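Long-range contact in putative glycoside hydrolase (Bacteroides thetaiotaomicron VPI-5482, PDB 3HBZ), which is a putative glycoside hydrolase that may act in carbohydrate metabolism and binds calcium: residues A8-L13 / Y74-A79. Sequence-based numbering, arbitrary orientation.
Sequences AEADIL and YTVTAA. With NA (sodium ion), chain E; CA (calcium ion), chain C.
Val76 CG1 covers one face of the peptide group joining Ala10 to Asp11, standing above the plane 3.5 Å from Ala10 O. At the edges of this group, Asp11 N hydrogen-bonds Thr53 OG1 and a water lies beside the carbonyl oxygen. The Asp11 carboxylate hangs on the opposite side of this peptide and chelates a sodium ion with both oxygens, OD1 lying 2.5 Å from the metal; Asn7 also binds it, and Lys85 NZ hydrogen-bonds Asp11 OD1. The Ala10 methyl lies on Val76's side of the peptide, with CB 3.9 Å from Val76 CG1 and 4.1 Å from the CB of Ala78. In Val76, CG1 is anti to the backbone N (chi1 179°), which directs this branch to Ala10; the other branch, CG2, meets Ile12 CG1 at 3.8 Å, the two side chains passing at a slant. The same water bridges the two backbones, accepting from Ala10 N at 2.6 Å and donating to Val76 O at 3.2 Å. Glu9 ligates a calcium ion through OE2 at 2.7 Å, alongside Lys84 O. The contact thus joins two sheets. Strand 12-16 pairs antiparallel with strand 49-52, whose Phe50 and Leu52 touch Ile12, whereas strand 72-77 runs antiparallel between 84-92 and 57-59, and Ile58 of the latter packs on both Ile12 and Val76.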
ATOM      1  N   ALA A   8      -0.529  26.376  -4.076  1.00 81.61           N
ATOM      2  CA  ALA A   8       0.338  26.476  -5.259  1.00 75.41           C
ATOM      3  C   ALA A   8      -0.127  25.504  -6.355  1.00 70.64           C
ATOM      4  O   ALA A   8      -0.986  25.851  -7.166  1.00 73.11           O
ATOM      5  CB  ALA A   8       1.827  26.258  -4.899  1.00 71.80           C
ATOM      6  N   GLU A   9       0.416  24.292  -6.347  1.00 63.76           N
ATOM      7  CA  GLU A   9       0.165  23.297  -7.397  1.00 59.48           C
ATOM      8  C   GLU A   9      -1.326  22.820  -7.438  1.00 54.81           C
ATOM      9  O   GLU A   9      -1.948  22.606  -6.402  1.00 54.71           O
ATOM     10  CB  GLU A   9       1.085  22.084  -7.183  1.00 58.92           C
ATOM     11  CG  GLU A   9       1.905  21.677  -8.379  1.00 64.56           C
ATOM     12  CD  GLU A   9       3.403  21.925  -8.226  1.00 65.52           C
ATOM     13  OE1 GLU A   9       3.780  22.984  -7.688  1.00 75.46           O
ATOM     14  OE2 GLU A   9       4.207  21.067  -8.683  1.00 46.80           O
ATOM     15  N   ALA A  10      -1.866  22.666  -8.648  1.00 45.28           N
ATOM     16  CA  ALA A  10      -3.166  22.173  -8.833  1.00 39.03           C
ATOM     17  C   ALA A  10      -3.212  20.648  -9.135  1.00 33.87           C
ATOM     18  O   ALA A  10      -2.348  20.043  -9.794  1.00 29.83           O
ATOM     19  CB  ALA A  10      -3.858  22.968  -9.872  1.00 45.30           C
ATOM     20  N   ASP A  11      -4.231  20.039  -8.568  1.00 29.37           N
ATOM     21  CA  ASP A  11      -4.325  18.614  -8.475  1.00 28.19           C
ATOM     22  C   ASP A  11      -5.429  18.063  -9.349  1.00 29.02           C
ATOM     23  O   ASP A  11      -6.431  18.725  -9.620  1.00 27.00           O
ATOM     24  CB  ASP A  11      -4.609  18.228  -7.035  1.00 30.00           C
ATOM     25  CG  ASP A  11      -3.525  18.713  -6.084  1.00 32.24           C
ATOM     26  OD1 ASP A  11      -2.323  18.650  -6.404  1.00 31.04           O
ATOM     27  OD2 ASP A  11      -3.872  19.200  -5.029  1.00 31.08           O
ATOM     28  N   ILE A  12      -5.250  16.808  -9.725  1.00 25.25           N
ATOM     29  CA  ILE A  12      -6.355  15.953 -10.103  1.00 24.03           C
ATOM     30  C   ILE A  12      -6.963  15.461  -8.819  1.00 26.84           C
ATOM     31  O   ILE A  12      -6.279  14.835  -8.037  1.00 25.89           O
ATOM     32  CB  ILE A  12      -5.875  14.749 -10.912  1.00 25.46           C
ATOM     33  CG1 ILE A  12      -5.330  15.224 -12.284  1.00 25.75           C
ATOM     34  CG2 ILE A  12      -7.015  13.771 -11.127  1.00 22.20           C
ATOM     35  CD1 ILE A  12      -4.712  14.086 -13.149  1.00 20.93           C
ATOM     36  N   LEU A  13      -8.249  15.717  -8.627  1.00 26.01           N
ATOM     37  CA  LEU A  13      -8.941  15.356  -7.382  1.00 27.08           C
ATOM     38  C   LEU A  13      -9.737  14.090  -7.511  1.00 25.24           C
ATOM     39  O   LEU A  13     -10.073  13.498  -6.520  1.00 27.68           O
ATOM     40  CB  LEU A  13      -9.851  16.497  -6.922  1.00 21.19           C
ATOM     41  CG  LEU A  13      -9.137  17.807  -6.604  1.00 28.84           C
ATOM     42  CD1 LEU A  13     -10.204  18.886  -6.371  1.00 20.99           C
ATOM     43  CD2 LEU A  13      -8.209  17.601  -5.364  1.00 20.43           C
ATOM     44  N   TYR A  74      -0.304  13.410 -18.182  1.00 24.55           N
ATOM     45  CA  TYR A  74      -1.087  14.616 -18.286  1.00 25.81           C
ATOM     46  C   TYR A  74      -0.442  15.711 -17.456  1.00 27.29           C
ATOM     47  O   TYR A  74       0.105  15.445 -16.389  1.00 30.75           O
ATOM     48  CB  TYR A  74      -2.492  14.415 -17.694  1.00 24.24           C
ATOM     49  CG  TYR A  74      -3.387  13.367 -18.362  1.00 29.01           C
ATOM     50  CD1 TYR A  74      -3.149  12.014 -18.207  1.00 22.68           C
ATOM     51  CD2 TYR A  74      -4.511  13.740 -19.097  1.00 30.20           C
ATOM     52  CE1 TYR A  74      -4.000  11.052 -18.772  1.00 27.57           C
ATOM     53  CE2 TYR A  74      -5.357  12.794 -19.672  1.00 29.25           C
ATOM     54  CZ  TYR A  74      -5.104  11.451 -19.497  1.00 27.33           C
ATOM     55  OH  TYR A  74      -5.924  10.517 -20.061  1.00 26.67           O
ATOM     56  N   THR A  75      -0.563  16.948 -17.912  1.00 27.03           N
ATOM     57  CA  THR A  75      -0.098  18.103 -17.144  1.00 26.20           C
ATOM     58  C   THR A  75      -1.274  18.992 -16.724  1.00 26.62           C
ATOM     59  O   THR A  75      -2.061  19.412 -17.551  1.00 24.88           O
ATOM     60  CB  THR A  75       0.927  18.911 -18.007  1.00 27.94           C
ATOM     61  OG1 THR A  75       2.044  18.075 -18.230  1.00 29.45           O
ATOM     62  CG2 THR A  75       1.411  20.176 -17.330  1.00 22.85           C
ATOM     63  N   VAL A  76      -1.335  19.283 -15.435  1.00 25.33           N
ATOM     64  CA  VAL A  76      -2.304  20.180 -14.849  1.00 25.73           C
ATOM     65  C   VAL A  76      -1.576  21.503 -14.600  1.00 23.90           C
ATOM     66  O   VAL A  76      -0.483  21.538 -14.025  1.00 25.10           O
ATOM     67  CB  VAL A  76      -2.840  19.623 -13.549  1.00 24.29           C
ATOM     68  CG1 VAL A  76      -3.836  20.563 -12.918  1.00 26.15           C
ATOM     69  CG2 VAL A  76      -3.473  18.217 -13.772  1.00 21.89           C
ATOM     70  N   THR A  77      -2.177  22.581 -15.095  1.00 23.83           N
ATOM     71  CA  THR A  77      -1.695  23.923 -14.885  1.00 22.53           C
ATOM     72  C   THR A  77      -2.690  24.649 -14.019  1.00 25.85           C
ATOM     73  O   THR A  77      -3.896  24.617 -14.317  1.00 23.64           O
ATOM     74  CB  THR A  77      -1.573  24.664 -16.220  1.00 26.25           C
ATOM     75  OG1 THR A  77      -0.718  23.906 -17.086  1.00 21.79           O
ATOM     76  CG2 THR A  77      -1.015  26.098 -16.000  1.00 20.52           C
ATOM     77  N   ALA A  78      -2.182  25.287 -12.960  1.00 23.17           N
ATOM     78  CA  ALA A  78      -3.017  26.124 -12.108  1.00 26.82           C
ATOM     79  C   ALA A  78      -3.540  27.309 -12.865  1.00 27.55           C
ATOM     80  O   ALA A  78      -3.043  27.654 -13.958  1.00 28.81           O
ATOM     81  CB  ALA A  78      -2.274  26.588 -10.825  1.00 22.91           C
ATOM     82  N   ALA A  79      -4.564  27.907 -12.258  1.00 27.14           N
ATOM     83  CA  ALA A  79      -5.252  29.082 -12.765  1.00 26.03           C
ATOM     84  C   ALA A  79      -4.277  30.147 -13.087  1.00 25.79           C
ATOM     85  O   ALA A  79      -4.449  30.819 -14.082  1.00 27.77           O
ATOM     86  CB  ALA A  79      -6.255  29.619 -11.724  1.00 25.56           C
TER
HETATM   87 NA    NA E   4      -1.379  20.213  -4.653  1.00 56.24          NA
HETATM   88 CA    CA C   2       5.551  21.725 -10.926  0.80 51.22          CA
HETATM   89  O   HOH W   1      -0.826  22.234 -10.941  1.00 43.10           O
HETATM   90  O   HOH W   2       6.523  21.503 -13.195  1.00 38.87           O
HETATM   91  O   HOH W   3       5.560  19.503 -10.209  1.00 36.45           O
HETATM   92  O   HOH W   4       0.860  18.817  -5.123  1.00 43.61           O
HETATM   93  O   HOH W   5      -1.942  18.594  -3.437  1.00 35.55           O